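Local coordinates for protein hexokinase (Schistosoma mansoni, PDB 1BDG) that catalyses the ATP-dependent phosphorylation of hexoses such as glucose to hexose 6-phosphates, the entry step of glycolysis, at residues Phe141-Pro146 against His172-Leu177; Cys261-Thr264 against Met270-Asp273; Glu332-Pro335 against Asn341-Tyr344. All blocks are in the same frame, centred on the assembly; numbering follows the deposited sequence.

Contact 1 is buried core: in the small subdomain, strand 137-143 packs on helix 174-183 through two phenylalanines and a valine, and the chain runs on to glucose. Contacts 2 and 3, in the large subdomain, are partly buried and polar. Each joins a loop to the helix that follows it, but at different levels: 261-264 reaches a late turn of helix 265-272 by one long salt bridge, whereas 332-335 meets the first turn of helix 340-349 with a carboxylate accepting several donors. Contacts 1 and 3 lie on opposite sides of the chain's centre, their own centres about 41 Å apart; contact 2 is about 29 Å from contact 1 and 26 Å from contact 3, centre to centre.

Contact 1 of 3, residues Phe141-Pro146 against His172-Leu177; sequences FTFSFP and HNVAEL. With GLC (alpha-D-glucopyranose), chain B.
The sheet-to-helix core of the small subdomain is joined here by Phe-141 and Phe-143 of strand 137-143 and Val-174 in the opening turn of helix 174-183. Val-174 sets its two methyls against the rings differently. Val-174 CG1 stands over the centre of the Phe-143 ring, 4.1 Å from the centroid and 10° off the normal, a CH-pi contact. The same methyl meets the Phe-141 ring at its edge, Val-174 CG1 to Phe-141 CE2 3.3 Å. Val-174 CG2 lies against the rim of the other ring, 3.4 Å from Phe-143 CE2. The strand runs parallel to its neighbours 68-75 and 189-195, and the helix belongs to the connection leading from 137-143 to 189-195, a beta-alpha-beta crossover of the actin-like ATPase fold. Asn-173 is the helix N-cap: its OD1 accepts a weak bond from Ala-175 N, 3.0 Å. On the far face of the Phe-143 ring comes the edge of Phe-145, whose CD2 is 3.6 Å above the plane. Between these phenylalanines Ser-144 centres an inverse gamma turn, and its O lies 3.2 Å from glucose O3. Ser-144 OG is hydrogen-bonded to Leu-75 O and to OD2 of Asp-197, itself a glucose-binding residue.

Contact 2 of 3, residues Cys261-Thr264 against Met270-Asp273; sequences CWRT and MDID
Arg-263 reaches from the loop before helix 265-272 to Asp-271, two turns further along that helix. Met-270, just ahead of Asp-271, points its side chain elsewhere, onto Tyr-290, Glu-293 and His-297 of helix 288-304. Asp-271 follows and carries the contact: its OD2 lies 3.8 Å from Arg-263 NH2, a long salt bridge rather than a close ion pair. The guanidinium and carboxylate planes stand 86° apart, so the two groups do not lie flat against each other, and only NH2 and OD2 come within salt-bridge range, in an oblique approach. Arg-263 NH2 also comes within 4.1 Å of Asp-271 CB. The arginine chain is extended as far as CD and bends about CG-CD (chi3 63°), which turns the guanidinium toward the helix. The pairing thus spans the helix from the loop at its start, where Thr-264 is the N-cap and its OG1 makes a weak bond to Phe-266 N. Asp-271 has a firmer polar partner on its other oxygen: OD1 accepts from Gly-278 N, in the chain beyond the helix, and makes a long, weak pair with Lys-284 NZ. The Gly-278 amide and, more weakly, the two distant cations would probably favour the ionised form.

Contact 3 of 3, residues Glu332-Pro335 against Asn341-Tyr344; sequences ERDP and NTHY
Asp-334 turns its carboxylate toward Asn-341 and Thr-342 in the first turn of helix 340-349. The firm grip is on OD2, which accepts twice from a single residue. Thr-342 N donates to Asp-334 OD2 at 3.1 Å with an N-H...O angle of 150°, arriving on the syn side and 16° out of the carboxylate plane. Thr-342 OG1 donates to the same Asp-334 OD2 at 2.9 Å, nearly in line with the C-O bond. The threonine can give both because its hydroxyl sits beside its own backbone N (chi1 -57°), while CG2 is swung to the far side. The second oxygen is held more loosely: Asn-341 N makes a weak bond to Asp-334 OD1, 3.4 Å long though fairly straight. Tyr-340 N adds another weak bond to OD1, so three successive amides at the start of the helix are turned to one carboxylate supplied by the preceding loop. A negative charge at this position should be favoured by the helix dipole, and the carboxylate probably stays ionised although Asp-334 is buried. Beside these bonds runs van der Waals contact: Asn-341 CB lies 3.7 Å from Asp-334 OD2. The amide of Asn-341 brings its OD1 to 4.2 Å from Arg-333 CB, at the more exposed border of the contact. Further out, Arg-364 of helix 357-389 fixes the loop, its NH2 hydrogen-bonded to Asp-334 O and its NH1 in a salt bridge with Glu-332 OE2, while Asn-360 and Val-363 of the same helix, and Val-331 of helix 327-331, back Thr-342. The Arg-333 side chain lies close to Thr-329, a residue of the ATP site as inferred from relatives.

Contact 1 of 3, residues Phe141-Pro146 against His172-Leu177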
ATOM      1  N   PHE A 141      -3.764 -16.495   4.337  1.00 19.56           N
ATOM      2  CA  PHE A 141      -3.139 -15.911   3.157  1.00 17.26           C
ATOM      3  C   PHE A 141      -3.386 -14.401   3.026  1.00 19.22           C
ATOM      4  O   PHE A 141      -4.502 -13.965   2.734  1.00 20.45           O
ATOM      5  CB  PHE A 141      -3.652 -16.645   1.914  1.00 12.57           C
ATOM      6  CG  PHE A 141      -2.844 -16.415   0.661  1.00 11.74           C
ATOM      7  CD1 PHE A 141      -1.519 -15.989   0.712  1.00  8.50           C
ATOM      8  CD2 PHE A 141      -3.414 -16.665  -0.588  1.00  8.51           C
ATOM      9  CE1 PHE A 141      -0.785 -15.820  -0.466  1.00  7.81           C
ATOM     10  CE2 PHE A 141      -2.691 -16.500  -1.758  1.00  3.92           C
ATOM     11  CZ  PHE A 141      -1.383 -16.080  -1.701  1.00  8.49           C
ATOM     12  N   THR A 142      -2.359 -13.600   3.295  1.00 20.51           N
ATOM     13  CA  THR A 142      -2.459 -12.153   3.148  1.00 19.11           C
ATOM     14  C   THR A 142      -2.140 -11.880   1.695  1.00 19.75           C
ATOM     15  O   THR A 142      -0.968 -11.838   1.319  1.00 20.49           O
ATOM     16  CB  THR A 142      -1.425 -11.446   4.014  1.00 19.08           C
ATOM     17  OG1 THR A 142      -1.805 -11.568   5.384  1.00 21.86           O
ATOM     18  CG2 THR A 142      -1.306  -9.986   3.647  1.00 19.61           C
ATOM     19  N   PHE A 143      -3.177 -11.788   0.870  1.00 19.93           N
ATOM     20  CA  PHE A 143      -3.011 -11.538  -0.563  1.00 19.85           C
ATOM     21  C   PHE A 143      -3.308 -10.058  -0.795  1.00 20.58           C
ATOM     22  O   PHE A 143      -4.469  -9.655  -0.873  1.00 22.09           O
ATOM     23  CB  PHE A 143      -3.983 -12.411  -1.349  1.00 16.72           C
ATOM     24  CG  PHE A 143      -3.713 -12.452  -2.824  1.00 18.34           C
ATOM     25  CD1 PHE A 143      -2.428 -12.712  -3.308  1.00 18.74           C
ATOM     26  CD2 PHE A 143      -4.753 -12.289  -3.736  1.00 16.90           C
ATOM     27  CE1 PHE A 143      -2.187 -12.818  -4.682  1.00 18.11           C
ATOM     28  CE2 PHE A 143      -4.529 -12.391  -5.101  1.00 17.80           C
ATOM     29  CZ  PHE A 143      -3.238 -12.660  -5.579  1.00 20.65           C
ATOM     30  N   SER A 144      -2.257  -9.252  -0.893  1.00 20.92           N
ATOM     31  CA  SER A 144      -2.382  -7.809  -1.068  1.00 20.95           C
ATOM     32  C   SER A 144      -3.011  -7.353  -2.377  1.00 21.78           C
ATOM     33  O   SER A 144      -2.439  -6.489  -3.054  1.00 24.45           O
ATOM     34  CB  SER A 144      -1.005  -7.157  -0.963  1.00 19.56           C
ATOM     35  OG  SER A 144      -0.258  -7.700   0.101  1.00 19.41           O
ATOM     36  N   PHE A 145      -4.182  -7.859  -2.742  1.00 19.38           N
ATOM     37  CA  PHE A 145      -4.786  -7.415  -3.991  1.00 18.38           C
ATOM     38  C   PHE A 145      -6.299  -7.378  -3.877  1.00 17.09           C
ATOM     39  O   PHE A 145      -6.867  -7.983  -2.968  1.00 16.00           O
ATOM     40  CB  PHE A 145      -4.342  -8.319  -5.157  1.00 16.27           C
ATOM     41  CG  PHE A 145      -2.876  -8.210  -5.486  1.00 14.63           C
ATOM     42  CD1 PHE A 145      -2.389  -7.132  -6.209  1.00 13.27           C
ATOM     43  CD2 PHE A 145      -1.973  -9.156  -5.019  1.00 12.93           C
ATOM     44  CE1 PHE A 145      -1.033  -7.003  -6.450  1.00 11.79           C
ATOM     45  CE2 PHE A 145      -0.621  -9.025  -5.261  1.00 11.90           C
ATOM     46  CZ  PHE A 145      -0.154  -7.952  -5.972  1.00 11.99           C
ATOM     47  N   PRO A 146      -6.972  -6.637  -4.775  1.00 17.48           N
ATOM     48  CA  PRO A 146      -8.433  -6.549  -4.738  1.00 18.95           C
ATOM     49  C   PRO A 146      -9.015  -7.889  -5.116  1.00 18.38           C
ATOM     50  O   PRO A 146      -8.687  -8.436  -6.167  1.00 17.04           O
ATOM     51  CB  PRO A 146      -8.735  -5.509  -5.810  1.00 18.55           C
ATOM     52  CG  PRO A 146      -7.660  -5.741  -6.802  1.00 18.97           C
ATOM     53  CD  PRO A 146      -6.441  -5.887  -5.927  1.00 18.24           C
ATOM     54  N   HIS A 172      -9.776 -15.803 -11.269  1.00 20.62           N
ATOM     55  CA  HIS A 172      -9.728 -17.119 -10.626  1.00 20.93           C
ATOM     56  C   HIS A 172      -9.790 -17.019  -9.103  1.00 20.90           C
ATOM     57  O   HIS A 172      -9.537 -15.948  -8.515  1.00 20.15           O
ATOM     58  CB  HIS A 172      -8.432 -17.853 -10.998  1.00 20.76           C
ATOM     59  CG  HIS A 172      -8.323 -18.187 -12.453  1.00 23.79           C
ATOM     60  ND1 HIS A 172      -7.575 -17.435 -13.337  1.00 21.68           N
ATOM     61  CD2 HIS A 172      -8.873 -19.187 -13.184  1.00 22.81           C
ATOM     62  CE1 HIS A 172      -7.669 -17.955 -14.547  1.00 21.44           C
ATOM     63  NE2 HIS A 172      -8.450 -19.019 -14.480  1.00 22.56           N
ATOM     64  N   ASN A 173     -10.098 -18.142  -8.454  1.00 20.73           N
ATOM     65  CA  ASN A 173     -10.137 -18.156  -7.000  1.00 20.13           C
ATOM     66  C   ASN A 173      -8.714 -18.446  -6.534  1.00 21.61           C
ATOM     67  O   ASN A 173      -8.223 -19.573  -6.651  1.00 23.52           O
ATOM     68  CB  ASN A 173     -11.099 -19.214  -6.476  1.00 17.51           C
ATOM     69  CG  ASN A 173     -11.075 -19.337  -4.950  1.00 19.81           C
ATOM     70  OD1 ASN A 173     -10.351 -18.621  -4.255  1.00 20.12           O
ATOM     71  ND2 ASN A 173     -11.881 -20.255  -4.421  1.00 19.52           N
ATOM     72  N   VAL A 174      -8.038 -17.413  -6.053  1.00 21.40           N
ATOM     73  CA  VAL A 174      -6.675 -17.544  -5.555  1.00 21.41           C
ATOM     74  C   VAL A 174      -6.476 -18.614  -4.462  1.00 21.58           C
ATOM     75  O   VAL A 174      -5.459 -19.313  -4.460  1.00 22.60           O
ATOM     76  CB  VAL A 174      -6.179 -16.186  -5.032  1.00 21.95           C
ATOM     77  CG1 VAL A 174      -4.906 -16.360  -4.221  1.00 22.65           C
ATOM     78  CG2 VAL A 174      -5.963 -15.235  -6.194  1.00 21.54           C
ATOM     79  N   ALA A 175      -7.425 -18.743  -3.536  1.00 19.72           N
ATOM     80  CA  ALA A 175      -7.305 -19.727  -2.457  1.00 18.86           C
ATOM     81  C   ALA A 175      -7.185 -21.137  -3.012  1.00 20.83           C
ATOM     82  O   ALA A 175      -6.469 -21.982  -2.470  1.00 19.97           O
ATOM     83  CB  ALA A 175      -8.484 -19.642  -1.538  1.00 11.98           C
ATOM     84  N   GLU A 176      -7.884 -21.391  -4.109  1.00 23.49           N
ATOM     85  CA  GLU A 176      -7.849 -22.716  -4.701  1.00 24.90           C
ATOM     86  C   GLU A 176      -6.546 -22.890  -5.457  1.00 24.43           C
ATOM     87  O   GLU A 176      -5.949 -23.966  -5.446  1.00 24.60           O
ATOM     88  CB  GLU A 176      -9.060 -22.954  -5.608  1.00 27.21           C
ATOM     89  CG  GLU A 176      -9.207 -24.407  -6.040  1.00 33.27           C
ATOM     90  CD  GLU A 176     -10.568 -24.710  -6.675  1.00 38.20           C
ATOM     91  OE1 GLU A 176     -11.219 -23.753  -7.192  1.00 38.98           O
ATOM     92  OE2 GLU A 176     -10.981 -25.912  -6.645  1.00 38.77           O
ATOM     93  N   LEU A 177      -6.077 -21.818  -6.078  1.00 24.11           N
ATOM     94  CA  LEU A 177      -4.815 -21.892  -6.797  1.00 23.43           C
ATOM     95  C   LEU A 177      -3.754 -22.354  -5.795  1.00 22.95           C
ATOM     96  O   LEU A 177      -3.166 -23.419  -5.970  1.00 21.50           O
ATOM     97  CB  LEU A 177      -4.447 -20.537  -7.420  1.00 22.31           C
ATOM     98  CG  LEU A 177      -5.151 -20.154  -8.726  1.00 21.14           C
ATOM     99  CD1 LEU A 177      -4.642 -18.824  -9.241  1.00 20.06           C
ATOM    100  CD2 LEU A 177      -4.893 -21.218  -9.763  1.00 20.54           C
TER
HETATM  101  C1  GLC B 501      -2.224  -2.191  -3.700  1.00 16.07           C
HETATM  102  C2  GLC B 501      -3.210  -3.360  -3.714  1.00 14.99           C
HETATM  103  C3  GLC B 501      -4.022  -3.358  -2.440  1.00 14.22           C
HETATM  104  C4  GLC B 501      -3.091  -3.388  -1.241  1.00 13.69           C
HETATM  105  C5  GLC B 501      -2.148  -2.206  -1.309  1.00 10.91           C
HETATM  106  C6  GLC B 501      -1.143  -2.207  -0.173  1.00 12.85           C
HETATM  107  O1  GLC B 501      -2.950  -1.015  -3.567  1.00 18.87           O
HETATM  108  O2  GLC B 501      -4.096  -3.255  -4.827  1.00 13.02           O
HETATM  109  O3  GLC B 501      -4.879  -4.489  -2.401  1.00 14.67           O
HETATM  110  O4  GLC B 501      -3.840  -3.347  -0.050  1.00 13.59           O
HETATM  111  O5  GLC B 501      -1.404  -2.268  -2.527  1.00 12.68           O
HETATM  112  O6  GLC B 501      -0.019  -3.004  -0.480  1.00 11.31           O

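Contact 2 of 3, residues Cys261-Thr264 against Met270-Asp273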
ATOM      1  N   CYS A 261      -8.189  17.335 -11.669  1.00 19.21           N
ATOM      2  CA  CYS A 261      -7.769  18.718 -11.545  1.00 18.02           C
ATOM      3  C   CYS A 261      -6.434  18.809 -10.829  1.00 18.46           C
ATOM      4  O   CYS A 261      -5.686  19.778 -10.986  1.00 17.15           O
ATOM      5  CB  CYS A 261      -8.798  19.490 -10.740  1.00 16.04           C
ATOM      6  SG  CYS A 261     -10.363  19.546 -11.526  1.00 15.55           S
ATOM      7  N   TRP A 262      -6.145  17.777 -10.049  1.00 17.69           N
ATOM      8  CA  TRP A 262      -4.949  17.725  -9.242  1.00 17.63           C
ATOM      9  C   TRP A 262      -3.814  16.889  -9.814  1.00 16.88           C
ATOM     10  O   TRP A 262      -2.690  16.947  -9.326  1.00 18.00           O
ATOM     11  CB  TRP A 262      -5.351  17.274  -7.845  1.00 14.04           C
ATOM     12  CG  TRP A 262      -6.436  18.168  -7.287  1.00 12.26           C
ATOM     13  CD1 TRP A 262      -6.276  19.413  -6.787  1.00 13.00           C
ATOM     14  CD2 TRP A 262      -7.835  17.877  -7.196  1.00 11.63           C
ATOM     15  NE1 TRP A 262      -7.475  19.923  -6.381  1.00 11.69           N
ATOM     16  CE2 TRP A 262      -8.455  19.003  -6.623  1.00 10.60           C
ATOM     17  CE3 TRP A 262      -8.631  16.779  -7.548  1.00 12.35           C
ATOM     18  CZ2 TRP A 262      -9.825  19.067  -6.397  1.00  9.67           C
ATOM     19  CZ3 TRP A 262      -9.997  16.844  -7.323  1.00 10.54           C
ATOM     20  CH2 TRP A 262     -10.576  17.987  -6.752  1.00  9.95           C
ATOM     21  N   ARG A 263      -4.103  16.105 -10.839  1.00 17.68           N
ATOM     22  CA  ARG A 263      -3.071  15.300 -11.472  1.00 18.52           C
ATOM     23  C   ARG A 263      -2.295  16.169 -12.464  1.00 19.33           C
ATOM     24  O   ARG A 263      -2.891  16.926 -13.232  1.00 18.77           O
ATOM     25  CB  ARG A 263      -3.688  14.084 -12.154  1.00 15.52           C
ATOM     26  CG  ARG A 263      -4.337  13.154 -11.156  1.00 17.49           C
ATOM     27  CD  ARG A 263      -4.973  11.936 -11.801  1.00 19.15           C
ATOM     28  NE  ARG A 263      -3.985  11.109 -12.473  1.00 19.00           N
ATOM     29  CZ  ARG A 263      -3.829  11.036 -13.794  1.00 17.35           C
ATOM     30  NH1 ARG A 263      -4.608  11.743 -14.624  1.00 12.78           N
ATOM     31  NH2 ARG A 263      -2.864  10.263 -14.278  1.00 17.81           N
ATOM     32  N   THR A 264      -0.964  16.106 -12.377  1.00 20.30           N
ATOM     33  CA  THR A 264      -0.061  16.870 -13.239  1.00 18.98           C
ATOM     34  C   THR A 264       0.434  16.016 -14.405  1.00 18.71           C
ATOM     35  O   THR A 264       0.114  14.825 -14.491  1.00 18.60           O
ATOM     36  CB  THR A 264       1.156  17.372 -12.443  1.00 19.76           C
ATOM     37  OG1 THR A 264       1.971  16.258 -12.064  1.00 22.91           O
ATOM     38  CG2 THR A 264       0.712  18.108 -11.190  1.00 19.16           C
ATOM     39  N   MET A 270       4.022   9.295 -16.063  1.00 16.38           N
ATOM     40  CA  MET A 270       4.508   8.263 -15.143  1.00 16.39           C
ATOM     41  C   MET A 270       3.488   7.130 -15.285  1.00 17.12           C
ATOM     42  O   MET A 270       3.837   5.975 -15.498  1.00 16.89           O
ATOM     43  CB  MET A 270       4.496   8.811 -13.704  1.00 17.34           C
ATOM     44  CG  MET A 270       5.178   7.983 -12.611  1.00 15.06           C
ATOM     45  SD  MET A 270       4.226   6.616 -11.941  1.00 17.60           S
ATOM     46  CE  MET A 270       2.921   7.445 -11.261  1.00 15.38           C
ATOM     47  N   ASP A 271       2.216   7.500 -15.225  1.00 17.48           N
ATOM     48  CA  ASP A 271       1.109   6.561 -15.370  1.00 18.58           C
ATOM     49  C   ASP A 271       1.119   5.881 -16.765  1.00 18.01           C
ATOM     50  O   ASP A 271       1.138   4.652 -16.873  1.00 18.75           O
ATOM     51  CB  ASP A 271      -0.208   7.311 -15.120  1.00 17.57           C
ATOM     52  CG  ASP A 271      -1.413   6.439 -15.298  1.00 18.20           C
ATOM     53  OD1 ASP A 271      -1.412   5.322 -14.750  1.00 19.22           O
ATOM     54  OD2 ASP A 271      -2.354   6.865 -16.002  1.00 17.55           O
ATOM     55  N   ILE A 272       1.136   6.681 -17.824  1.00 16.17           N
ATOM     56  CA  ILE A 272       1.169   6.162 -19.188  1.00 17.26           C
ATOM     57  C   ILE A 272       2.215   5.032 -19.366  1.00 17.96           C
ATOM     58  O   ILE A 272       1.936   4.004 -19.984  1.00 17.72           O
ATOM     59  CB  ILE A 272       1.502   7.329 -20.202  1.00 15.80           C
ATOM     60  CG1 ILE A 272       0.290   8.225 -20.444  1.00 13.88           C
ATOM     61  CG2 ILE A 272       1.992   6.797 -21.528  1.00 11.87           C
ATOM     62  CD1 ILE A 272       0.643   9.505 -21.206  1.00 13.96           C
ATOM     63  N   ASP A 273       3.391   5.225 -18.774  1.00 19.51           N
ATOM     64  CA  ASP A 273       4.531   4.313 -18.893  1.00 20.56           C
ATOM     65  C   ASP A 273       4.588   3.210 -17.833  1.00 21.11           C
ATOM     66  O   ASP A 273       5.532   2.400 -17.816  1.00 22.33           O
ATOM     67  CB  ASP A 273       5.817   5.171 -18.914  1.00 22.13           C
ATOM     68  CG  ASP A 273       7.104   4.365 -19.139  1.00 25.60           C
ATOM     69  OD1 ASP A 273       7.180   3.501 -20.055  1.00 26.69           O
ATOM     70  OD2 ASP A 273       8.082   4.642 -18.400  1.00 25.41           O
TER

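Contact 3 of 3, residues Glu332-Pro335 against Asn341-Tyr344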
ATOM      1  N   GLU A 332      15.699  13.698   2.059  1.00 21.27           N
ATOM      2  CA  GLU A 332      14.827  14.445   2.973  1.00 23.09           C
ATOM      3  C   GLU A 332      15.448  14.996   4.265  1.00 23.55           C
ATOM      4  O   GLU A 332      14.895  15.931   4.863  1.00 22.51           O
ATOM      5  CB  GLU A 332      13.597  13.608   3.317  1.00 23.87           C
ATOM      6  CG  GLU A 332      12.406  13.895   2.427  1.00 26.26           C
ATOM      7  CD  GLU A 332      11.828  15.285   2.674  1.00 29.27           C
ATOM      8  OE1 GLU A 332      11.410  15.556   3.826  1.00 32.13           O
ATOM      9  OE2 GLU A 332      11.810  16.116   1.735  1.00 29.89           O
ATOM     10  N   ARG A 333      16.593  14.443   4.676  1.00 25.33           N
ATOM     11  CA  ARG A 333      17.302  14.886   5.889  1.00 25.77           C
ATOM     12  C   ARG A 333      18.209  16.102   5.634  1.00 26.24           C
ATOM     13  O   ARG A 333      18.974  16.514   6.512  1.00 26.55           O
ATOM     14  CB  ARG A 333      18.161  13.744   6.451  1.00 24.45           C
ATOM     15  CG  ARG A 333      17.434  12.405   6.553  1.00 24.29           C
ATOM     16  CD  ARG A 333      18.388  11.244   6.831  1.00 24.43           C
ATOM     17  NE  ARG A 333      17.717   9.952   6.660  1.00 26.74           N
ATOM     18  CZ  ARG A 333      16.738   9.504   7.446  1.00 26.07           C
ATOM     19  NH1 ARG A 333      16.328  10.227   8.482  1.00 26.81           N
ATOM     20  NH2 ARG A 333      16.182   8.326   7.216  1.00 26.10           N
ATOM     21  N   ASP A 334      18.114  16.688   4.444  1.00 28.37           N
ATOM     22  CA  ASP A 334      18.950  17.833   4.096  1.00 31.45           C
ATOM     23  C   ASP A 334      18.480  19.209   4.589  1.00 32.77           C
ATOM     24  O   ASP A 334      17.359  19.647   4.290  1.00 32.58           O
ATOM     25  CB  ASP A 334      19.164  17.893   2.572  1.00 31.55           C
ATOM     26  CG  ASP A 334      20.434  17.178   2.121  1.00 31.38           C
ATOM     27  OD1 ASP A 334      21.387  17.045   2.938  1.00 31.45           O
ATOM     28  OD2 ASP A 334      20.486  16.780   0.934  1.00 28.30           O
ATOM     29  N   PRO A 335      19.336  19.915   5.346  1.00 33.37           N
ATOM     30  CA  PRO A 335      18.985  21.244   5.849  1.00 34.87           C
ATOM     31  C   PRO A 335      19.031  22.217   4.661  1.00 34.59           C
ATOM     32  O   PRO A 335      19.256  21.801   3.517  1.00 34.67           O
ATOM     33  CB  PRO A 335      20.129  21.555   6.840  1.00 33.56           C
ATOM     34  CG  PRO A 335      20.617  20.217   7.267  1.00 34.02           C
ATOM     35  CD  PRO A 335      20.597  19.456   5.946  1.00 35.47           C
ATOM     36  N   ASN A 341      23.120  14.734   1.111  1.00 25.11           N
ATOM     37  CA  ASN A 341      22.448  13.498   0.720  1.00 23.02           C
ATOM     38  C   ASN A 341      21.956  13.547  -0.718  1.00 22.30           C
ATOM     39  O   ASN A 341      21.962  12.521  -1.407  1.00 23.75           O
ATOM     40  CB  ASN A 341      21.288  13.196   1.657  1.00 23.01           C
ATOM     41  CG  ASN A 341      21.748  12.665   2.997  1.00 21.95           C
ATOM     42  OD1 ASN A 341      21.538  13.304   4.033  1.00 21.19           O
ATOM     43  ND2 ASN A 341      22.372  11.493   2.990  1.00 21.18           N
ATOM     44  N   THR A 342      21.523  14.728  -1.162  1.00 20.64           N
ATOM     45  CA  THR A 342      21.041  14.908  -2.528  1.00 19.10           C
ATOM     46  C   THR A 342      22.232  14.708  -3.433  1.00 19.18           C
ATOM     47  O   THR A 342      22.226  13.834  -4.299  1.00 18.65           O
ATOM     48  CB  THR A 342      20.482  16.319  -2.756  1.00 18.21           C
ATOM     49  OG1 THR A 342      19.442  16.578  -1.811  1.00 19.25           O
ATOM     50  CG2 THR A 342      19.915  16.457  -4.156  1.00 16.41           C
ATOM     51  N   HIS A 343      23.282  15.473  -3.159  1.00 20.36           N
ATOM     52  CA  HIS A 343      24.528  15.416  -3.915  1.00 21.51           C
ATOM     53  C   HIS A 343      25.042  13.987  -4.094  1.00 19.92           C
ATOM     54  O   HIS A 343      25.266  13.528  -5.218  1.00 19.93           O
ATOM     55  CB  HIS A 343      25.592  16.265  -3.225  1.00 23.10           C
ATOM     56  CG  HIS A 343      26.859  16.388  -4.000  1.00 23.93           C
ATOM     57  ND1 HIS A 343      26.991  17.229  -5.086  1.00 26.46           N
ATOM     58  CD2 HIS A 343      28.051  15.766  -3.858  1.00 25.30           C
ATOM     59  CE1 HIS A 343      28.211  17.116  -5.580  1.00 26.06           C
ATOM     60  NE2 HIS A 343      28.874  16.234  -4.852  1.00 26.75           N
ATOM     61  N   TYR A 344      25.219  13.283  -2.989  1.00 20.36           N
ATOM     62  CA  TYR A 344      25.691  11.916  -3.049  1.00 20.28           C
ATOM     63  C   TYR A 344      24.784  11.076  -3.938  1.00 19.13           C
ATOM     64  O   TYR A 344      25.264  10.208  -4.660  1.00 19.58           O
ATOM     65  CB  TYR A 344      25.769  11.310  -1.637  1.00 21.58           C
ATOM     66  CG  TYR A 344      25.806   9.784  -1.595  1.00 24.65           C
ATOM     67  CD1 TYR A 344      24.622   9.032  -1.648  1.00 23.90           C
ATOM     68  CD2 TYR A 344      27.015   9.093  -1.487  1.00 24.71           C
ATOM     69  CE1 TYR A 344      24.643   7.640  -1.598  1.00 23.04           C
ATOM     70  CE2 TYR A 344      27.043   7.692  -1.435  1.00 24.52           C
ATOM     71  CZ  TYR A 344      25.853   6.977  -1.492  1.00 23.98           C
ATOM     72  OH  TYR A 344      25.874   5.599  -1.454  1.00 23.38           O
TER